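Local atomic coordinates of TqaL (Neurospora crassa, PDB entry 7EEH), a protein that belongs to the 2OG-Fe dioxygenase family of the cupin clan and holds an iron ion in a beta-sheet-rich fold. Residues B[161-166]-B[272-277]. The protein carries 1 engineered substitution. Sequence-based numbering, arbitrary orientation.
Sequences CTLFNL and LIFFTR
Strands 161-166 and 272-277 run antiparallel, their axes at 168° and 4.5 Å apart, and two hydrogen-bonded pairs, Thr162 with Phe275 and Phe164 with Ile273, fix the register. Each pair is closed by two N-H...O=C bonds. Those of Phe164 and Ile273 lie in the carbonyl planes, with Ile273 N 2.8 Å from Phe164 O, whereas those between Thr162 and Phe275 approach from above them. A water bonded to Thr162 OG1 (2.7 Å) also donates to Phe275 O (2.9 Å), so this carbonyl takes a second hydrogen bond. On the same face, Phe164 and Phe275 cross obliquely: Phe164 CD1 meets the Phe275 edge, 3.9 Å from Phe275 CE2, while Ile273 CG2 from the same strand covers part of one Phe275 face. Leu166 CD2 extends this row to Ile273 CD1, 3.8 Å away. The other face carries Cys161, Leu163 and Phe274. Leu163 points the same way as Phe274, with its CD1 over one face of the ring, and Cys161 SG lies at the ring edge, 5.4 Å from the Phe274 centroid. Helix 128-141 packs on this side through Leu133 and Leu134, which touch Phe274. Phe275 instead touches the iron ligand Asp186, its side chain about 5 Å from the iron at nearest atoms, as expected for the major sheet of a cupin-type fold that lines its metal site with one face and packs helices on the other.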
loop_
_atom_site.group_PDB
_atom_site.type_symbol
_atom_site.label_atom_id
_atom_site.label_comp_id
_atom_site.label_asym_id
_atom_site.label_seq_id
_atom_site.Cartn_x
_atom_site.Cartn_y
_atom_site.Cartn_z
ATOM N N CYS B 161 1.313 -2.070 -32.794
ATOM C CA CYS B 161 0.066 -1.749 -32.117
ATOM C C CYS B 161 -0.693 -0.765 -32.993
ATOM O O CYS B 161 -0.266 0.388 -33.154
ATOM C CB CYS B 161 0.318 -1.170 -30.731
ATOM S SG CYS B 161 -1.207 -0.606 -29.921
ATOM N N THR B 162 -1.795 -1.220 -33.580
ATOM C CA THR B 162 -2.664 -0.342 -34.346
ATOM C C THR B 162 -3.746 0.194 -33.415
ATOM O O THR B 162 -4.523 -0.578 -32.846
ATOM C CB THR B 162 -3.291 -1.061 -35.543
ATOM O OG1 THR B 162 -2.274 -1.762 -36.255
ATOM C CG2 THR B 162 -3.912 -0.042 -36.489
ATOM N N LEU B 163 -3.776 1.510 -33.249
ATOM C CA LEU B 163 -4.677 2.176 -32.316
ATOM C C LEU B 163 -5.734 2.973 -33.071
ATOM O O LEU B 163 -5.392 3.833 -33.885
ATOM C CB LEU B 163 -3.895 3.090 -31.373
ATOM C CG LEU B 163 -4.987 3.617 -30.435
ATOM C CD1 LEU B 163 -5.021 3.002 -29.085
ATOM C CD2 LEU B 163 -5.041 5.155 -30.417
ATOM N N PHE B 164 -7.007 2.698 -32.788
ATOM C CA PHE B 164 -8.125 3.480 -33.305
ATOM C C PHE B 164 -8.793 4.257 -32.178
ATOM O O PHE B 164 -9.157 3.680 -31.144
ATOM C CB PHE B 164 -9.179 2.597 -33.975
ATOM C CG PHE B 164 -8.761 2.052 -35.301
ATOM C CD1 PHE B 164 -7.890 0.988 -35.377
ATOM C CD2 PHE B 164 -9.257 2.597 -36.479
ATOM C CE1 PHE B 164 -7.504 0.472 -36.604
ATOM C CE2 PHE B 164 -8.873 2.088 -37.707
ATOM C CZ PHE B 164 -7.996 1.024 -37.766
ATOM N N ASN B 165 -8.993 5.545 -32.397
ATOM C CA ASN B 165 -9.853 6.362 -31.550
ATOM C C ASN B 165 -11.167 6.498 -32.316
ATOM O O ASN B 165 -11.185 7.042 -33.423
ATOM C CB ASN B 165 -9.187 7.704 -31.273
ATOM C CG ASN B 165 -9.974 8.577 -30.327
ATOM O OD1 ASN B 165 -11.048 8.205 -29.832
ATOM N ND2 ASN B 165 -9.429 9.737 -30.045
ATOM N N LEU B 166 -12.249 5.950 -31.768
ATOM C CA LEU B 166 -13.450 5.666 -32.550
ATOM C C LEU B 166 -14.693 6.167 -31.829
ATOM O O LEU B 166 -14.939 5.801 -30.674
ATOM C CB LEU B 166 -13.570 4.147 -32.824
ATOM C CG LEU B 166 -14.905 3.619 -33.361
ATOM C CD1 LEU B 166 -15.172 4.171 -34.742
ATOM C CD2 LEU B 166 -14.937 2.109 -33.395
ATOM N N LEU B 272 -11.003 3.985 -27.199
ATOM C CA LEU B 272 -9.682 3.711 -27.749
ATOM C C LEU B 272 -9.583 2.201 -27.933
ATOM O O LEU B 272 -9.870 1.451 -26.999
ATOM C CB LEU B 272 -8.576 4.224 -26.822
ATOM C CG LEU B 272 -8.527 5.744 -26.620
ATOM C CD1 LEU B 272 -7.558 6.101 -25.509
ATOM C CD2 LEU B 272 -8.151 6.448 -27.936
ATOM N N ILE B 273 -9.210 1.757 -29.133
ATOM C CA ILE B 273 -9.117 0.334 -29.448
ATOM C C ILE B 273 -7.682 0.046 -29.875
ATOM O O ILE B 273 -7.219 0.559 -30.904
ATOM C CB ILE B 273 -10.117 -0.088 -30.532
ATOM C CG1 ILE B 273 -11.540 0.270 -30.101
ATOM C CG2 ILE B 273 -9.997 -1.583 -30.809
ATOM C CD1 ILE B 273 -12.552 0.156 -31.195
ATOM N N PHE B 274 -6.974 -0.759 -29.076
ATOM C CA PHE B 274 -5.574 -1.106 -29.304
ATOM C C PHE B 274 -5.513 -2.528 -29.839
ATOM O O PHE B 274 -5.889 -3.462 -29.126
ATOM C CB PHE B 274 -4.740 -1.032 -28.011
ATOM C CG PHE B 274 -4.823 0.292 -27.258
ATOM C CD1 PHE B 274 -5.949 0.632 -26.539
ATOM C CD2 PHE B 274 -3.727 1.147 -27.219
ATOM C CE1 PHE B 274 -6.022 1.825 -25.828
ATOM C CE2 PHE B 274 -3.775 2.343 -26.505
ATOM C CZ PHE B 274 -4.933 2.682 -25.809
ATOM N N PHE B 275 -5.027 -2.701 -31.075
ATOM C CA PHE B 275 -4.818 -4.029 -31.666
ATOM C C PHE B 275 -3.319 -4.287 -31.721
ATOM O O PHE B 275 -2.627 -3.680 -32.547
ATOM C CB PHE B 275 -5.385 -4.127 -33.079
ATOM C CG PHE B 275 -6.870 -3.908 -33.206
ATOM C CD1 PHE B 275 -7.772 -4.878 -32.811
ATOM C CD2 PHE B 275 -7.362 -2.757 -33.822
ATOM C CE1 PHE B 275 -9.143 -4.696 -32.993
ATOM C CE2 PHE B 275 -8.731 -2.571 -34.004
ATOM C CZ PHE B 275 -9.617 -3.541 -33.591
ATOM N N THR B 276 -2.811 -5.206 -30.885
ATOM C CA THR B 276 -1.372 -5.427 -30.773
ATOM C C THR B 276 -0.992 -6.843 -31.198
ATOM O O THR B 276 -1.557 -7.821 -30.694
ATOM C CB THR B 276 -0.891 -5.146 -29.337
ATOM O OG1 THR B 276 -1.116 -3.761 -29.034
ATOM C CG2 THR B 276 0.606 -5.444 -29.208
ATOM N N ARG B 277 -0.009 -6.954 -32.099
ATOM C CA ARG B 277 0.429 -8.262 -32.585
ATOM C C ARG B 277 1.916 -8.240 -32.914
ATOM O O ARG B 277 2.521 -7.176 -33.082
ATOM C CB ARG B 277 -0.361 -8.698 -33.819
ATOM C CG ARG B 277 -0.220 -7.733 -35.025
ATOM C CD ARG B 277 -0.696 -8.400 -36.317
ATOM N NE ARG B 277 -0.755 -7.470 -37.452
ATOM C CZ ARG B 277 0.315 -6.996 -38.091
ATOM N NH1 ARG B 277 1.540 -7.359 -37.724
ATOM N NH2 ARG B 277 0.167 -6.166 -39.114
HETATM O O HOH W 1 -1.990 -4.241 -35.332
#